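PDB 3BKN: bacterioferritin from Mycobacterium smegmatis str. MC2 155, which probably stores iron, oxidising Fe(2+) with dioxygen at a dinuclear centre in each subunit and laying the ferric mineral down inside a 24-subunit, heme-binding shell. Local coordinates for residues Lys9-Gln14 against Arg118-Ile123; Thr38-His43 against Ala151-Arg156. All coordinates share one frame; numbering follows the deposited sequence.

How the interactions relate
Both contacts belong to the same ferritin-like helical subunit but lie on opposite sides of its centre, with their own centres 32 Å apart and their nearest atoms about 14 Å apart. Interaction 1 joins helices 5-34 and 114-144 across the bundle interior, beside the dinuclear zinc site: the side chain of Ile-123 comes within about 4 Å of a zinc ion. Interaction 2 lies away from the metal and heme sites, where the loop after helix 146-151 meets the start of helix 38-64. The segments alternate along the chain, and helices 5-34 and 38-64 follow one another, so this antiparallel hairpin lends one helix to each contact.

Interaction 1. Residues Lys9-Gln14 against Arg118-Ile123; sequences KLLNEQ and RLLEQI
Leu-120 points from helix 114-144 across the core of the ferritin four-helix bundle and packs against Leu-10, Leu-11 and Gln-14 of helix 5-34. The two helices, a diagonal pair of the bundle, run in the same direction here, their segment axes 12.2 Å apart at closest approach and inclined by 24°. At that spacing the backbones stay well separated and side-chain ends do the touching. Leu-120 has the most surface buried, and its CD1 lies 3.8 Å from Leu-10 CD2. Leu-10 reaches it with CG anti to its backbone N (chi1 169°), whereas in Leu-11 CG lies beside the backbone N (chi1 -65°). Leu-11 CD2 lies against the fork of Leu-120, about equally near both methyls, 4.0 Å from CD1 and 4.1 Å from CD2. Leu-120 CD2 also faces the aliphatic part of Gln-14, whose CG is 4.2 Å away.

Beyond CG, Gln-14 becomes polar. Its NE2 donates to Glu-18 OE2, and its OE1 has a weak hydrogen bond from Arg-100 NH1, which satisfies the buried amide. Because Glu-18 is a zinc ligand, Gln-14 is a second-shell residue of the dinuclear site. Val-97 and Leu-101 of helix 83-110 and Ile-58 of helix 38-64 also touch it. Gln-14 and Ile-123 pass one another running opposite ways, meeting where the amide NE2 lies 4.0 Å from the Ile-123 CG2 methyl.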
loop_
_atom_site.group_PDB
_atom_site.type_symbol
_atom_site.label_atom_id
_atom_site.label_comp_id
_atom_site.label_asym_id
_atom_site.label_seq_id
_atom_site.Cartn_x
_atom_site.Cartn_y
_atom_site.Cartn_z
ATOM N N LYS A 9 4.365 -49.968 -32.027
ATOM C CA LYS A 9 3.349 -50.018 -33.067
ATOM C C LYS A 9 2.064 -49.382 -32.587
ATOM O O LYS A 9 1.462 -48.586 -33.300
ATOM C CB LYS A 9 3.032 -51.432 -33.471
ATOM C CG LYS A 9 3.904 -51.973 -34.578
ATOM C CD LYS A 9 3.491 -53.430 -34.918
ATOM C CE LYS A 9 4.705 -54.321 -35.107
ATOM N NZ LYS A 9 4.314 -55.604 -35.751
ATOM N N LEU A 10 1.636 -49.736 -31.382
ATOM C CA LEU A 10 0.385 -49.215 -30.847
ATOM C C LEU A 10 0.464 -47.696 -30.589
ATOM O O LEU A 10 -0.383 -46.937 -31.019
ATOM C CB LEU A 10 -0.002 -49.989 -29.584
ATOM C CG LEU A 10 -1.138 -49.382 -28.773
ATOM C CD1 LEU A 10 -2.517 -49.518 -29.452
ATOM C CD2 LEU A 10 -1.131 -50.101 -27.450
ATOM N N LEU A 11 1.510 -47.254 -29.900
ATOM C CA LEU A 11 1.719 -45.834 -29.710
ATOM C C LEU A 11 1.720 -45.037 -31.016
ATOM O O LEU A 11 1.148 -43.955 -31.129
ATOM C CB LEU A 11 3.006 -45.602 -28.943
ATOM C CG LEU A 11 3.014 -46.139 -27.521
ATOM C CD1 LEU A 11 4.357 -45.963 -27.053
ATOM C CD2 LEU A 11 2.093 -45.430 -26.556
ATOM N N ASN A 12 2.372 -45.567 -32.015
ATOM C CA ASN A 12 2.319 -44.962 -33.326
ATOM C C ASN A 12 0.965 -44.933 -33.987
ATOM O O ASN A 12 0.622 -43.923 -34.589
ATOM C CB ASN A 12 3.353 -45.556 -34.246
ATOM C CG ASN A 12 4.515 -44.689 -34.349
ATOM O OD1 ASN A 12 4.360 -43.495 -34.579
ATOM N ND2 ASN A 12 5.678 -45.223 -34.137
ATOM N N GLU A 13 0.174 -46.001 -33.874
ATOM C CA GLU A 13 -1.173 -45.958 -34.434
ATOM C C GLU A 13 -1.955 -44.873 -33.698
ATOM O O GLU A 13 -2.603 -44.038 -34.347
ATOM C CB GLU A 13 -1.907 -47.299 -34.437
ATOM C CG GLU A 13 -1.028 -48.544 -34.725
ATOM C CD GLU A 13 -0.322 -48.540 -36.097
ATOM O OE1 GLU A 13 -1.064 -48.740 -37.078
ATOM O OE2 GLU A 13 0.949 -48.367 -36.186
ATOM N N GLN A 14 -1.854 -44.822 -32.367
ATOM C CA GLN A 14 -2.552 -43.799 -31.613
ATOM C C GLN A 14 -2.106 -42.393 -32.011
ATOM O O GLN A 14 -2.939 -41.471 -32.134
ATOM C CB GLN A 14 -2.332 -43.965 -30.137
ATOM C CG GLN A 14 -3.223 -43.057 -29.306
ATOM C CD GLN A 14 -4.710 -43.233 -29.630
ATOM O OE1 GLN A 14 -5.115 -44.252 -30.220
ATOM N NE2 GLN A 14 -5.526 -42.236 -29.262
ATOM N N ARG A 118 -0.360 -46.652 -18.581
ATOM C CA ARG A 118 -0.886 -45.521 -17.833
ATOM C C ARG A 118 -1.019 -44.291 -18.696
ATOM O O ARG A 118 -1.967 -43.535 -18.544
ATOM C CB ARG A 118 -0.013 -45.174 -16.632
ATOM C CG ARG A 118 -0.218 -46.083 -15.448
ATOM C CD ARG A 118 0.933 -45.918 -14.438
ATOM N NE ARG A 118 0.717 -44.745 -13.566
ATOM C CZ ARG A 118 1.543 -43.695 -13.488
ATOM N NH1 ARG A 118 2.688 -43.643 -14.203
ATOM N NH2 ARG A 118 1.232 -42.705 -12.666
ATOM N N LEU A 119 -0.058 -44.068 -19.575
ATOM C CA LEU A 119 -0.165 -42.978 -20.512
ATOM C C LEU A 119 -1.435 -43.154 -21.372
ATOM O O LEU A 119 -2.235 -42.242 -21.524
ATOM C CB LEU A 119 1.080 -42.902 -21.379
ATOM C CG LEU A 119 0.951 -41.918 -22.538
ATOM C CD1 LEU A 119 0.535 -40.565 -21.923
ATOM C CD2 LEU A 119 2.244 -41.774 -23.286
ATOM N N LEU A 120 -1.662 -44.348 -21.887
ATOM C CA LEU A 120 -2.828 -44.566 -22.688
ATOM C C LEU A 120 -4.136 -44.571 -21.887
ATOM O O LEU A 120 -5.195 -44.199 -22.386
ATOM C CB LEU A 120 -2.640 -45.821 -23.524
ATOM C CG LEU A 120 -1.493 -45.744 -24.550
ATOM C CD1 LEU A 120 -1.252 -47.132 -25.039
ATOM C CD2 LEU A 120 -1.825 -44.844 -25.713
ATOM N N GLU A 121 -4.070 -44.973 -20.632
ATOM C CA GLU A 121 -5.227 -44.916 -19.765
ATOM C C GLU A 121 -5.671 -43.477 -19.583
ATOM O O GLU A 121 -6.866 -43.192 -19.611
ATOM C CB GLU A 121 -4.883 -45.536 -18.431
ATOM C CG GLU A 121 -4.922 -47.034 -18.420
ATOM C CD GLU A 121 -4.271 -47.574 -17.179
ATOM O OE1 GLU A 121 -4.111 -46.782 -16.215
ATOM O OE2 GLU A 121 -3.882 -48.774 -17.161
ATOM N N GLN A 122 -4.715 -42.561 -19.406
ATOM C CA GLN A 122 -5.018 -41.110 -19.333
ATOM C C GLN A 122 -5.649 -40.587 -20.632
ATOM O O GLN A 122 -6.664 -39.889 -20.590
ATOM C CB GLN A 122 -3.792 -40.282 -18.909
ATOM C CG GLN A 122 -3.925 -39.726 -17.445
ATOM C CD GLN A 122 -2.702 -40.078 -16.572
ATOM O OE1 GLN A 122 -1.600 -39.544 -16.759
ATOM N NE2 GLN A 122 -2.901 -40.985 -15.620
ATOM N N ILE A 123 -5.087 -40.971 -21.772
ATOM C CA ILE A 123 -5.662 -40.559 -23.011
ATOM C C ILE A 123 -7.099 -41.090 -23.151
ATOM O O ILE A 123 -8.025 -40.330 -23.471
ATOM C CB ILE A 123 -4.714 -40.865 -24.188
ATOM C CG1 ILE A 123 -3.632 -39.781 -24.228
ATOM C CG2 ILE A 123 -5.450 -40.904 -25.508
ATOM C CD1 ILE A 123 -2.425 -40.219 -24.871
#

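Interaction 2. Residues Thr38-His43 against Ala151-Arg156; sequences TELAEH and AQCVSR
Cys-153 lies against the first turn of helix 38-64, where its CB is 3.7 Å from Leu-40 CB. Its sulfur, beside its own backbone N (chi1 -67°), packs on the same carbon and near Leu-40 CD2. Cys-153 O faces the beginning of the helix and accepts two weak hydrogen bonds, one from Glu-39 N (3.1 Å, bent to 120°) and a longer, straighter one from Leu-40 N (3.4 Å, 162°). The CB of Val-154 points away from the helix, but its carbonyl O lies 3.8 Å from Glu-39 CG and accepts a hydrogen bond from Arg-156 of a neighbouring subunit. At Ser-155 the backbone N donates to a water 3.0 Å away that is also hydrogen-bonded to Thr-38 OG1, bridging loop and helix. Ser-155 CB meets Glu-39 OE2, while its OG is hydrogen-bonded to the Pro-157 O.

Several other subunits gather round this loop, consistent with the ferritin four-fold junction formed by the short fifth helix. Within its own chain, the loop packs beside Phe-37 and the start of helix 38-64, while Leu-40 continues inward onto Gln-32 of helix 5-34 and Leu-83 and Phe-87 of helix 83-110.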
loop_
_atom_site.group_PDB
_atom_site.type_symbol
_atom_site.label_atom_id
_atom_site.label_comp_id
_atom_site.label_asym_id
_atom_site.label_seq_id
_atom_site.Cartn_x
_atom_site.Cartn_y
_atom_site.Cartn_z
ATOM N N THR A 38 -19.661 -18.775 -33.139
ATOM C CA THR A 38 -18.403 -18.444 -32.563
ATOM C C THR A 38 -18.281 -19.014 -31.165
ATOM O O THR A 38 -17.179 -19.446 -30.762
ATOM C CB THR A 38 -18.211 -16.950 -32.489
ATOM O OG1 THR A 38 -19.318 -16.422 -31.765
ATOM C CG2 THR A 38 -18.144 -16.324 -33.908
ATOM N N GLU A 39 -19.367 -19.017 -30.403
ATOM C CA GLU A 39 -19.294 -19.640 -29.066
ATOM C C GLU A 39 -18.934 -21.156 -29.126
ATOM O O GLU A 39 -18.051 -21.643 -28.375
ATOM C CB GLU A 39 -20.556 -19.358 -28.219
ATOM C CG GLU A 39 -20.785 -17.866 -27.833
ATOM C CD GLU A 39 -19.509 -17.066 -27.524
ATOM O OE1 GLU A 39 -18.657 -17.466 -26.693
ATOM O OE2 GLU A 39 -19.364 -15.997 -28.125
ATOM N N LEU A 40 -19.605 -21.887 -30.018
ATOM C CA LEU A 40 -19.301 -23.262 -30.223
ATOM C C LEU A 40 -17.856 -23.431 -30.762
ATOM O O LEU A 40 -17.152 -24.375 -30.397
ATOM C CB LEU A 40 -20.323 -23.849 -31.159
ATOM C CG LEU A 40 -19.983 -25.281 -31.536
ATOM C CD1 LEU A 40 -20.069 -26.228 -30.325
ATOM C CD2 LEU A 40 -20.880 -25.722 -32.670
ATOM N N ALA A 41 -17.398 -22.500 -31.600
ATOM C CA ALA A 41 -16.068 -22.643 -32.177
ATOM C C ALA A 41 -14.964 -22.637 -31.143
ATOM O O ALA A 41 -13.992 -23.372 -31.315
ATOM C CB ALA A 41 -15.800 -21.637 -33.239
ATOM N N GLU A 42 -15.130 -21.837 -30.076
ATOM C CA GLU A 42 -14.169 -21.749 -28.959
ATOM C C GLU A 42 -14.020 -23.158 -28.306
ATOM O O GLU A 42 -12.889 -23.600 -27.998
ATOM C CB GLU A 42 -14.578 -20.670 -27.917
ATOM C CG GLU A 42 -13.895 -19.279 -28.027
ATOM C CD GLU A 42 -14.740 -18.084 -27.441
ATOM O OE1 GLU A 42 -15.425 -18.200 -26.395
ATOM O OE2 GLU A 42 -14.716 -16.985 -28.040
ATOM N N HIS A 43 -15.142 -23.874 -28.130
ATOM C CA HIS A 43 -15.080 -25.197 -27.547
ATOM C C HIS A 43 -14.386 -26.200 -28.464
ATOM O O HIS A 43 -13.563 -26.977 -28.016
ATOM C CB HIS A 43 -16.454 -25.723 -27.173
ATOM C CG HIS A 43 -16.387 -26.912 -26.278
ATOM N ND1 HIS A 43 -16.198 -28.192 -26.755
ATOM C CD2 HIS A 43 -16.409 -27.017 -24.924
ATOM C CE1 HIS A 43 -16.127 -29.039 -25.738
ATOM N NE2 HIS A 43 -16.252 -28.352 -24.617
ATOM N N ALA A 151 -28.853 -21.578 -32.162
ATOM C CA ALA A 151 -28.947 -20.270 -31.469
ATOM C C ALA A 151 -28.140 -20.207 -30.148
ATOM O O ALA A 151 -27.780 -19.132 -29.697
ATOM C CB ALA A 151 -30.396 -19.864 -31.212
ATOM N N GLN A 152 -27.832 -21.344 -29.530
ATOM C CA GLN A 152 -27.061 -21.302 -28.299
ATOM C C GLN A 152 -25.559 -21.316 -28.592
ATOM O O GLN A 152 -24.724 -21.369 -27.670
ATOM C CB GLN A 152 -27.404 -22.463 -27.377
ATOM C CG GLN A 152 -28.885 -22.743 -27.161
ATOM C CD GLN A 152 -29.678 -21.530 -26.818
ATOM O OE1 GLN A 152 -29.334 -20.824 -25.881
ATOM N NE2 GLN A 152 -30.750 -21.263 -27.581
ATOM N N CYS A 153 -25.207 -21.293 -29.867
ATOM C CA CYS A 153 -23.832 -21.389 -30.267
ATOM C C CYS A 153 -23.310 -20.070 -30.815
ATOM O O CYS A 153 -22.156 -19.992 -31.211
ATOM C CB CYS A 153 -23.706 -22.469 -31.321
ATOM S SG CYS A 153 -24.021 -24.064 -30.684
ATOM N N VAL A 154 -24.169 -19.050 -30.872
ATOM C CA VAL A 154 -23.790 -17.735 -31.374
ATOM C C VAL A 154 -23.750 -16.790 -30.185
ATOM O O VAL A 154 -24.316 -17.080 -29.121
ATOM C CB VAL A 154 -24.763 -17.215 -32.474
ATOM C CG1 VAL A 154 -24.882 -18.234 -33.580
ATOM C CG2 VAL A 154 -26.139 -16.937 -31.928
ATOM N N SER A 155 -23.072 -15.664 -30.346
ATOM C CA SER A 155 -23.046 -14.674 -29.281
ATOM C C SER A 155 -24.214 -13.670 -29.389
ATOM O O SER A 155 -24.991 -13.696 -30.349
ATOM C CB SER A 155 -21.714 -13.963 -29.306
ATOM O OG SER A 155 -21.550 -13.386 -30.575
ATOM N N ARG A 156 -24.360 -12.815 -28.376
ATOM C CA ARG A 156 -25.327 -11.734 -28.420
ATOM C C ARG A 156 -24.621 -10.362 -28.581
ATOM O O ARG A 156 -23.998 -9.872 -27.666
ATOM C CB ARG A 156 -26.206 -11.782 -27.173
ATOM C CG ARG A 156 -26.957 -13.132 -27.034
ATOM C CD ARG A 156 -27.865 -13.219 -25.746
ATOM N NE ARG A 156 -29.070 -12.354 -25.815
ATOM C CZ ARG A 156 -30.317 -12.768 -26.112
ATOM N NH1 ARG A 156 -30.608 -14.053 -26.383
ATOM N NH2 ARG A 156 -31.298 -11.874 -26.141
HETATM O O HOH W 1 -21.600 -15.551 -32.998
#